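Local coordinates for MazG-related protein (Thermotoga maritima, PDB 2YXH), which is of uncharacterised function but belongs to the MazG family, binds magnesium and probably hydrolyses nucleoside triphosphates to monophosphate and pyrophosphate, at the interface of chains A and B. Sequence-based numbering; all coordinates share one arbitrary frame. Chains: chain A/B, MazG-related protein.

Contact 1 and contact 2 belong to one two-fold symmetric interface, the centres of their C-alpha atoms about 18 Å apart. Helix 47-72 serves both. In contact 1 it packs against its own copy in the other chain, while A:Ile74 and A:Ala79 grip the same partner helix; in contact 2 helix 76-90 of chain B lies against helices 2-15 and 47-72 of chain A. Ala79 occurs in both: A:Ala79 meets B:Glu51 in contact 1 and B:Ala79 meets A:Gly55 in contact 2. By symmetry, helix 76-90 thus tracks successive turns of helix 47-72, which would link the apolar centre of a probable dimer to the metal-binding acidic residues.

Contact 1: the interface of chains A and B. Residues chain A 61, 64-65, 68, 72, 74, 79; chain B 50-51, 54, 57-58.
A:Ile74 points CG1 away from its carbonyl carbon (chi1 -51°) and B:Leu50 points CG away from its backbone N (chi1 -180°), and these torsions bring the two branched chains together. They cross at a slant, with CG1 of A:Ile74 3.8 Å from CG of B:Leu50. The other branch of A:Ile74, methyl CG2, rests 3.9 Å from CA of B:Glu51, so this loop residue touches two consecutive residues of helix 47-72 of chain B. The B:Leu50 side chain crosses A:Tyr72 at about a right angle, its methyl CD2 3.6 Å from A:Tyr72 CB. A:Ala79 closes the far side: its CA lies 3.7 Å from CG of the extended B:Glu51 chain, whose aliphatic part does the packing. Further along, B:Ile54 sends CD1 toward A:Ala68 CB at 3.8 Å and also toward A:Val64 CG1, while its CG2 turns to A:Ala65. The engineered selenomethionine B:Met57 lays its selenium 3.9 Å from A:Val64 CG1, and a bend at chi3 (54°) turns its CE to 3.4 Å from the carbonyl O of A:Ala61. An alanine in place of A:Ile74 would probably open a gap beside B:Leu50, leaving that side chain freer to turn and B:Glu51 CA without the CG2 methyl that packs on it. The small A:Ala61, A:Ala65 and A:Ala68 let the larger side chains of chain B settle close to the helix of chain A. The patch and its twin join the paired 47-72 helices by apolar packing and probably help to hold the MazG-related protein as a dimer.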
# COMPACT_ATOMS: atom_id res chain seq x y z
N ALA A 61 -1.88 -2.84 -3.04
CA ALA A 61 -0.50 -2.95 -2.61
C ALA A 61 -0.37 -4.18 -1.70
O ALA A 61 0.60 -4.95 -1.72
CB ALA A 61 -0.13 -1.77 -1.84
N VAL A 64 -0.16 -7.22 -3.53
CA VAL A 64 1.19 -7.50 -4.10
C VAL A 64 2.03 -8.11 -2.94
O VAL A 64 2.65 -9.18 -3.08
CB VAL A 64 1.82 -6.26 -4.77
CG1 VAL A 64 3.27 -6.49 -5.15
CG2 VAL A 64 1.02 -5.79 -5.99
N ALA A 65 2.03 -7.49 -1.77
CA ALA A 65 2.71 -8.12 -0.67
C ALA A 65 2.34 -9.60 -0.56
O ALA A 65 3.23 -10.47 -0.52
CB ALA A 65 2.47 -7.38 0.67
N ALA A 68 3.94 -11.84 -3.19
CA ALA A 68 5.38 -11.84 -2.89
C ALA A 68 5.64 -12.91 -1.80
O ALA A 68 6.63 -13.63 -1.88
CB ALA A 68 5.83 -10.51 -2.43
N TYR A 72 7.35 -15.99 -3.55
CA TYR A 72 8.78 -15.67 -3.41
C TYR A 72 9.19 -15.86 -1.94
O TYR A 72 10.34 -15.64 -1.58
CB TYR A 72 9.15 -14.32 -3.96
CG TYR A 72 8.95 -14.27 -5.48
CD1 TYR A 72 9.96 -14.72 -6.33
CD2 TYR A 72 7.77 -13.77 -6.06
CE1 TYR A 72 9.77 -14.77 -7.76
CE2 TYR A 72 7.56 -13.80 -7.53
CZ TYR A 72 8.59 -14.32 -8.33
OH TYR A 72 8.47 -14.38 -9.75
N ILE A 74 8.44 -14.05 0.56
CA ILE A 74 8.65 -12.79 1.31
C ILE A 74 7.73 -12.63 2.56
O ILE A 74 6.50 -12.59 2.46
CB ILE A 74 8.46 -11.51 0.43
CG1 ILE A 74 9.27 -11.55 -0.88
CG2 ILE A 74 8.89 -10.30 1.18
CD1 ILE A 74 10.83 -11.77 -0.72
N ALA A 79 9.47 -7.52 5.83
CA ALA A 79 9.67 -6.53 4.74
C ALA A 79 9.40 -5.17 5.33
O ALA A 79 10.10 -4.21 5.05
CB ALA A 79 8.77 -6.80 3.56
N LEU B 50 13.72 -7.96 -3.22
CA LEU B 50 12.26 -7.96 -3.27
C LEU B 50 11.70 -7.58 -1.87
O LEU B 50 10.76 -6.77 -1.72
CB LEU B 50 11.72 -9.31 -3.82
CG LEU B 50 10.17 -9.55 -3.97
CD1 LEU B 50 9.53 -8.47 -4.80
CD2 LEU B 50 9.90 -10.87 -4.63
N GLU B 51 12.31 -8.16 -0.87
CA GLU B 51 11.87 -7.89 0.45
C GLU B 51 12.03 -6.41 0.68
O GLU B 51 11.20 -5.81 1.41
CB GLU B 51 12.74 -8.58 1.44
CG GLU B 51 12.12 -8.52 2.87
CD GLU B 51 13.00 -9.17 3.84
OE1 GLU B 51 14.23 -8.88 3.66
OE2 GLU B 51 12.50 -9.94 4.75
N ILE B 54 9.34 -4.48 -1.52
CA ILE B 54 7.99 -4.68 -0.99
C ILE B 54 7.75 -3.67 0.14
O ILE B 54 6.79 -2.94 0.12
CB ILE B 54 7.71 -6.12 -0.59
CG1 ILE B 54 7.63 -6.97 -1.91
CG2 ILE B 54 6.38 -6.22 0.18
CD1 ILE B 54 6.39 -6.73 -2.69
N MSE B 57 7.33 -0.15 -0.88
CA MSE B 57 6.03 0.02 -1.55
C MSE B 57 4.93 0.23 -0.49
O MSE B 57 4.19 1.19 -0.60
CB MSE B 57 5.76 -1.16 -2.49
CG MSE B 57 4.47 -1.03 -3.31
SE MSE B 57 3.88 -2.90 -3.84
CE MSE B 57 3.80 -3.85 -2.11
N ILE B 58 4.84 -0.63 0.54
CA ILE B 58 3.86 -0.42 1.63
C ILE B 58 4.03 0.96 2.28
O ILE B 58 3.05 1.70 2.41
CB ILE B 58 3.83 -1.51 2.64
CG1 ILE B 58 3.20 -2.74 1.99
CG2 ILE B 58 2.90 -1.14 3.90
CD1 ILE B 58 3.74 -4.00 2.45

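Contact 2: the interface of chains A and B. Residues chain A 5, 8, 55-56, 59; chain B 79-80, 83, 86-87.
B:Ile87 points its terminal methyl at the ring of A:Tyr59: the two side chains meet tip to tip, and CD1 stands over one face of the ring, 3.7 Å from the centroid, in a CH-pi contact. The helix that carries this tyrosine, 47-72, also bears the second half of the EXXE/EXXD acidic motif of the MazG family. Methyl CD1 of B:Ile87 is offset toward the rim of the ring, where A:Tyr59 CE1 is 3.5 Å from it. The ring is brought there by a first torsion that sets CG anti to the backbone N (chi1 171°). A:Ile8, from helix 2-15, comes at a slant to the same isoleucine and puts CG2 3.9 Å from B:Ile87 CD1, so the methyl touches the ring face in one direction and an aliphatic branch roughly at right angles to it.

One turn before A:Tyr59 lies A:Asp56, which closes the acidic motif and is a magnesium ligand together with A:Glu34, A:Glu37 and A:Glu53. B:Lys86 reaches it across the interface from helix 76-90, its long chain bent at chi3 (-104°) and turned at about a right angle to the aspartate. B:Lys86 NZ donates to the syn lone pair of A:Asp56 OD1, on the side of OD2, at 2.6 Å. OD2 itself is 2.8 Å from NZ, a second hydrogen bond, so the salt bridge spans both oxygens and would restrain the carboxylate from rotating. The lysine's positive charge is likely to offset some of the negative charge gathered at the metal site.

Between bridge and ring sits B:Val83. Its CG2 slants across A:Asp56 and lies 3.9 Å from CB of A:Tyr59, while CB and CG1 press on the backbone of A:Gly55. Because A:Gly55 has no side chain, B:Ala79 also comes close, its carbonyl O 3.6 Å from A:Gly55 CA. At the edge toward helix 2-15, A:Leu5 crosses B:Ile80 at about a right angle, meeting its CG2 through CB and CD2.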
# COMPACT_ATOMS: atom_id res chain seq x y z
N LEU A 5 -8.59 -6.00 6.94
CA LEU A 5 -8.10 -6.03 5.57
C LEU A 5 -7.05 -7.13 5.46
O LEU A 5 -7.02 -7.86 4.49
CB LEU A 5 -7.47 -4.69 5.22
CG LEU A 5 -6.95 -4.59 3.76
CD1 LEU A 5 -8.11 -5.06 2.90
CD2 LEU A 5 -6.73 -3.25 3.62
N ILE A 8 -8.80 -10.29 5.39
CA ILE A 8 -9.35 -10.45 4.06
C ILE A 8 -8.32 -11.03 3.08
O ILE A 8 -8.57 -12.04 2.40
CB ILE A 8 -9.98 -9.17 3.55
CG1 ILE A 8 -11.35 -9.04 4.19
CG2 ILE A 8 -10.05 -9.14 2.01
CD1 ILE A 8 -12.39 -8.62 3.25
N GLY A 55 -8.58 3.46 -0.44
CA GLY A 55 -8.76 2.10 0.03
C GLY A 55 -8.38 1.05 -1.02
O GLY A 55 -7.63 0.10 -0.72
N ASP A 56 -8.89 1.20 -2.25
CA ASP A 56 -8.50 0.31 -3.34
C ASP A 56 -7.00 0.15 -3.43
O ASP A 56 -6.48 -0.90 -3.69
CB ASP A 56 -8.99 0.90 -4.63
CG ASP A 56 -10.44 0.66 -4.85
OD1 ASP A 56 -11.15 0.05 -4.03
OD2 ASP A 56 -10.90 0.96 -5.90
N TYR A 59 -5.37 -1.88 -0.42
CA TYR A 59 -5.69 -3.27 -0.70
C TYR A 59 -4.80 -3.86 -1.82
O TYR A 59 -4.23 -4.97 -1.69
CB TYR A 59 -7.14 -3.33 -1.07
CG TYR A 59 -7.62 -4.62 -1.60
CD1 TYR A 59 -7.59 -5.77 -0.80
CD2 TYR A 59 -8.15 -4.71 -2.90
CE1 TYR A 59 -8.08 -7.02 -1.28
CE2 TYR A 59 -8.64 -6.02 -3.43
CZ TYR A 59 -8.61 -7.12 -2.58
OH TYR A 59 -9.06 -8.36 -2.99
N ALA B 79 -11.47 4.74 4.86
CA ALA B 79 -11.07 4.37 3.49
C ALA B 79 -10.91 2.79 3.45
O ALA B 79 -11.35 2.13 2.53
CB ALA B 79 -9.73 5.11 3.07
N ILE B 80 -10.30 2.24 4.49
CA ILE B 80 -10.07 0.80 4.57
C ILE B 80 -11.41 0.13 4.72
O ILE B 80 -11.62 -0.92 4.19
CB ILE B 80 -9.12 0.41 5.75
CG1 ILE B 80 -7.71 0.97 5.49
CG2 ILE B 80 -9.11 -1.09 5.96
CD1 ILE B 80 -6.64 0.61 6.50
N VAL B 83 -13.22 -0.40 1.58
CA VAL B 83 -12.66 -1.39 0.68
C VAL B 83 -12.98 -2.76 1.28
O VAL B 83 -13.29 -3.65 0.61
CB VAL B 83 -11.16 -1.13 0.25
CG1 VAL B 83 -10.28 -1.52 1.32
CG2 VAL B 83 -10.76 -1.91 -1.12
N LYS B 86 -16.43 -3.36 0.12
CA LYS B 86 -16.50 -3.61 -1.29
C LYS B 86 -16.11 -5.08 -1.63
O LYS B 86 -16.82 -5.81 -2.31
CB LYS B 86 -15.62 -2.58 -2.02
CG LYS B 86 -15.64 -2.68 -3.56
CD LYS B 86 -14.37 -2.09 -4.18
CE LYS B 86 -14.60 -0.75 -4.77
NZ LYS B 86 -13.42 -0.16 -5.38
N ILE B 87 -14.97 -5.53 -1.11
CA ILE B 87 -14.51 -6.86 -1.37
C ILE B 87 -15.49 -7.88 -0.77
O ILE B 87 -15.79 -8.91 -1.36
CB ILE B 87 -13.10 -7.11 -0.74
CG1 ILE B 87 -12.11 -5.98 -1.01
CG2 ILE B 87 -12.53 -8.37 -1.27
CD1 ILE B 87 -11.06 -5.85 0.08